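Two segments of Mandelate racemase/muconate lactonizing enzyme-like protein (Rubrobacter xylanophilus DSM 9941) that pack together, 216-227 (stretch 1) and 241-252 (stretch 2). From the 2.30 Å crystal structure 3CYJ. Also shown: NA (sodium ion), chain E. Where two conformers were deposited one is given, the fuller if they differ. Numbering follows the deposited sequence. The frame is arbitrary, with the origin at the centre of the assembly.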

# COMPACT_ATOMS: atom_id res chain seq x y z
N GLY A 216 17.60 2.95 31.23
CA GLY A 216 18.03 3.85 30.16
C GLY A 216 18.73 3.18 28.96
O GLY A 216 19.74 3.69 28.45
N ILE A 217 18.19 2.05 28.48
CA ILE A 217 18.85 1.35 27.36
C ILE A 217 18.73 2.10 26.02
O ILE A 217 17.79 2.89 25.79
CB ILE A 217 18.33 -0.11 27.19
CG1 ILE A 217 16.85 -0.08 26.73
CG2 ILE A 217 18.58 -0.95 28.52
CD1 ILE A 217 16.40 -1.32 25.96
N SER A 218 19.67 1.80 25.12
CA SER A 218 19.72 2.49 23.84
C SER A 218 19.57 1.58 22.66
O SER A 218 19.63 2.03 21.51
CB SER A 218 21.09 3.17 23.69
OG SER A 218 21.36 3.85 24.90
N TYR A 219 19.40 0.29 22.92
CA TYR A 219 19.54 -0.69 21.82
C TYR A 219 18.82 -1.95 22.23
O TYR A 219 19.04 -2.47 23.32
CB TYR A 219 21.01 -1.00 21.64
CG TYR A 219 21.45 -1.80 20.41
CD1 TYR A 219 21.89 -1.12 19.28
CD2 TYR A 219 21.58 -3.21 20.43
CE1 TYR A 219 22.36 -1.80 18.16
CE2 TYR A 219 22.08 -3.91 19.31
CZ TYR A 219 22.47 -3.18 18.19
OH TYR A 219 22.96 -3.76 17.03
N LEU A 220 17.93 -2.41 21.35
CA LEU A 220 17.16 -3.61 21.61
C LEU A 220 17.31 -4.51 20.38
O LEU A 220 16.72 -4.25 19.36
CB LEU A 220 15.67 -3.30 21.90
CG LEU A 220 14.73 -4.53 22.02
CD1 LEU A 220 15.35 -5.64 22.93
CD2 LEU A 220 13.32 -4.19 22.46
N GLU A 221 18.10 -5.59 20.53
CA GLU A 221 18.39 -6.48 19.44
C GLU A 221 17.48 -7.75 19.44
O GLU A 221 17.24 -8.38 20.49
CB GLU A 221 19.85 -6.89 19.49
CG GLU A 221 20.24 -7.62 18.24
CD GLU A 221 21.64 -8.25 18.36
OE1 GLU A 221 22.47 -7.73 19.16
OE2 GLU A 221 21.88 -9.27 17.65
N GLU A 222 16.98 -8.11 18.26
CA GLU A 222 16.20 -9.33 18.09
C GLU A 222 15.09 -9.51 19.11
O GLU A 222 14.96 -10.57 19.73
CB GLU A 222 17.13 -10.54 18.10
CG GLU A 222 17.91 -10.67 16.78
CD GLU A 222 18.98 -11.80 16.77
OE1 GLU A 222 19.23 -12.43 17.83
OE2 GLU A 222 19.60 -12.03 15.70
N PRO A 223 14.23 -8.47 19.24
CA PRO A 223 13.19 -8.60 20.25
C PRO A 223 12.24 -9.76 19.88
O PRO A 223 11.75 -10.46 20.77
CB PRO A 223 12.46 -7.27 20.18
CG PRO A 223 12.70 -6.75 18.72
CD PRO A 223 14.08 -7.26 18.36
N VAL A 224 11.96 -9.93 18.58
CA VAL A 224 11.13 -11.03 18.12
C VAL A 224 11.96 -11.86 17.15
O VAL A 224 13.06 -11.43 16.77
CB VAL A 224 9.81 -10.56 17.43
CG1 VAL A 224 8.90 -9.88 18.42
CG2 VAL A 224 10.09 -9.69 16.18
N SER A 225 11.45 -13.02 16.74
CA SER A 225 12.15 -13.75 15.66
C SER A 225 12.47 -12.84 14.49
O SER A 225 11.60 -12.11 14.03
CB SER A 225 11.31 -14.86 15.10
OG SER A 225 11.91 -15.30 13.87
N SER A 226 13.72 -12.89 14.00
CA SER A 226 14.11 -11.99 12.90
C SER A 226 13.48 -12.42 11.57
O SER A 226 13.56 -11.67 10.59
CB SER A 226 15.64 -11.92 12.74
N GLU A 227 12.89 -13.62 11.54
CA GLU A 227 11.98 -13.98 10.44
C GLU A 227 10.68 -13.20 10.55
O GLU A 227 9.94 -13.10 9.58
CB GLU A 227 11.67 -15.48 10.44
CG GLU A 227 12.56 -16.30 9.49
CD GLU A 227 11.89 -16.65 8.15
OE1 GLU A 227 11.63 -15.73 7.34
OE2 GLU A 227 11.63 -17.86 7.91
N GLY A 241 11.64 6.51 21.73
CA GLY A 241 12.69 7.26 21.07
C GLY A 241 13.98 6.96 21.80
O GLY A 241 13.99 6.75 23.03
N GLY A 242 15.08 6.91 21.05
CA GLY A 242 16.39 6.62 21.61
C GLY A 242 16.67 5.13 21.87
O GLY A 242 17.76 4.78 22.33
N VAL A 243 15.70 4.24 21.63
CA VAL A 243 16.05 2.81 21.70
C VAL A 243 16.11 2.26 20.27
O VAL A 243 15.08 2.13 19.63
CB VAL A 243 15.07 1.98 22.60
CG1 VAL A 243 15.43 0.43 22.64
CG2 VAL A 243 15.01 2.56 24.00
N ALA A 244 17.29 1.98 19.77
CA ALA A 244 17.37 1.45 18.40
C ALA A 244 16.95 -0.04 18.29
O ALA A 244 17.36 -0.89 19.09
CB ALA A 244 18.77 1.65 17.87
N ILE A 245 16.08 -0.33 17.34
CA ILE A 245 15.67 -1.71 17.11
C ILE A 245 16.64 -2.31 16.14
O ILE A 245 16.77 -1.80 15.06
CB ILE A 245 14.19 -1.81 16.61
CG1 ILE A 245 13.20 -1.20 17.65
CG2 ILE A 245 13.82 -3.25 16.27
CD1 ILE A 245 13.19 -1.89 19.11
N ALA A 246 17.38 -3.35 16.53
CA ALA A 246 18.40 -3.95 15.63
C ALA A 246 18.14 -5.45 15.32
O ALA A 246 17.62 -6.19 16.17
CB ALA A 246 19.81 -3.81 16.23
N ALA A 247 18.53 -5.88 14.11
CA ALA A 247 18.38 -7.28 13.74
C ALA A 247 19.26 -7.57 12.55
O ALA A 247 19.72 -6.64 11.92
CB ALA A 247 16.93 -7.60 13.44
N GLY A 248 19.52 -8.85 12.27
CA GLY A 248 20.21 -9.18 11.05
C GLY A 248 21.18 -10.33 10.90
O GLY A 248 21.60 -10.64 9.75
N GLU A 249 21.60 -10.98 11.98
CA GLU A 249 22.52 -12.13 11.77
C GLU A 249 22.15 -13.32 10.84
O GLU A 249 23.04 -14.01 10.35
CB GLU A 249 22.98 -12.71 13.10
CG GLU A 249 21.84 -12.94 14.08
CD GLU A 249 22.27 -13.79 15.23
OE1 GLU A 249 21.80 -13.60 16.38
OE2 GLU A 249 23.13 -14.66 14.97
N TYR A 250 20.88 -13.60 10.59
CA TYR A 250 20.58 -14.85 9.89
C TYR A 250 20.23 -14.76 8.43
O TYR A 250 19.82 -15.75 7.86
CB TYR A 250 19.47 -15.61 10.62
CG TYR A 250 19.82 -15.91 12.07
CD1 TYR A 250 20.87 -16.77 12.39
CD2 TYR A 250 19.12 -15.31 13.11
CE1 TYR A 250 21.18 -17.04 13.74
CE2 TYR A 250 19.43 -15.58 14.44
CZ TYR A 250 20.45 -16.44 14.75
OH TYR A 250 20.77 -16.68 16.07
N GLU A 251 20.40 -13.61 7.78
CA GLU A 251 20.00 -13.49 6.39
C GLU A 251 21.09 -14.03 5.53
O GLU A 251 22.26 -13.99 5.92
CB GLU A 251 19.72 -12.01 6.03
CG GLU A 251 18.43 -11.49 6.64
CD GLU A 251 18.57 -11.30 8.09
OE1 GLU A 251 19.70 -10.97 8.48
OE2 GLU A 251 17.57 -11.48 8.83
N TRP A 252 20.72 -14.53 4.35
CA TRP A 252 21.74 -15.08 3.46
C TRP A 252 21.47 -14.64 1.97
O TRP A 252 22.14 -15.07 1.03
CB TRP A 252 21.90 -16.62 3.69
CG TRP A 252 21.48 -17.17 5.16
CD1 TRP A 252 20.19 -17.33 5.64
CD2 TRP A 252 22.34 -17.63 6.25
NE1 TRP A 252 20.21 -17.83 6.93
CE2 TRP A 252 21.51 -18.02 7.32
CE3 TRP A 252 23.73 -17.71 6.42
CZ2 TRP A 252 22.02 -18.51 8.53
CZ3 TRP A 252 24.23 -18.20 7.64
CH2 TRP A 252 23.37 -18.57 8.68
NA NA E . 21.66 -11.62 18.72
O HOH W 1 19.49 -15.30 17.91
O HOH W 2 18.55 -11.38 13.36
O HOH W 3 14.30 -11.72 8.24

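Two neighbouring parallel strands, 219-221 and 244-247, bring the stretches together, their axes 4.7 Å apart at closest approach and inclined by 28°. G216, just past the end of a helix and with positive phi, makes no contact; the packing begins at I217, whose CD1 lies 3.9 Å from V243 CG1 while its carbonyl I217 O sits 3.3 Å from V243 CG2. S218 contributes mainly backbone: A244 N donates to S218 O (2.9 Å, 168°), the first rung of the ladder, and S218 CA approaches G242 O at 3.4 Å in a CA-H...O contact.

Y219 pairs with A244, and both side chains lie on the face shared with E221 and A246. The t rotamer of Y219 carries the ring along stretch 2, so that Y219 CD1 is 4.4 Å from A244 CB and, farther out, Y219 CZ is 3.4 Å from A246 CB; the ring closes tightly on A246 and more loosely on A244. L220, paired with I245, turns to the other face. Its backbone reaches to both sides of I245 in sequence: L220 N donates to A244 O (2.8 Å, 172°) and L220 O accepts from A246 N (3.0 Å, 170°), the alternation expected of parallel strands. Its side chain touches two apolar neighbours, with L220 CB 3.8 Å from V243 CG1 and 4.0 Å from I245 CD1.

E221 returns to the face of Y219 and the alanines, paired with A246, and E221 CA meets A246 O at 3.4 Å. Its carboxylate is directed to the sodium ion, E221 OE2 to NA being 2.6 Å. E222 closes the ladder, E222 N donating to A246 O (2.9 Å, 170°), and its side chain also binds the ion, E222 OE1 to NA 2.7 Å. The other oxygen, E222 OE2, comes within 2.8 Å of E249 OE1, a separation that suggests one of the two acids carries a proton, though the coordinates cannot settle it. Water 2 links the same carboxylate to the backbone beyond the strand, donating to E222 OE2 (2.6 Å) and accepting from G248 N (2.9 Å). Water 1 lies between E222 OE1 (2.9 Å) and Y250 OH (2.6 Å).

P223 adds a looser apolar touch, P223 CG to I245 CG2 at 4.4 Å. V224 and S225 stand clear of stretch 2. At S226, modelled without OG, the stretches come near again, bridged by water 3, which donates to S226 O (2.5 Å) and weakly to E251 OE2 (3.3 Å). E227 makes no contact across the stretches; E227 N instead donates to S225 OG (3.0 Å).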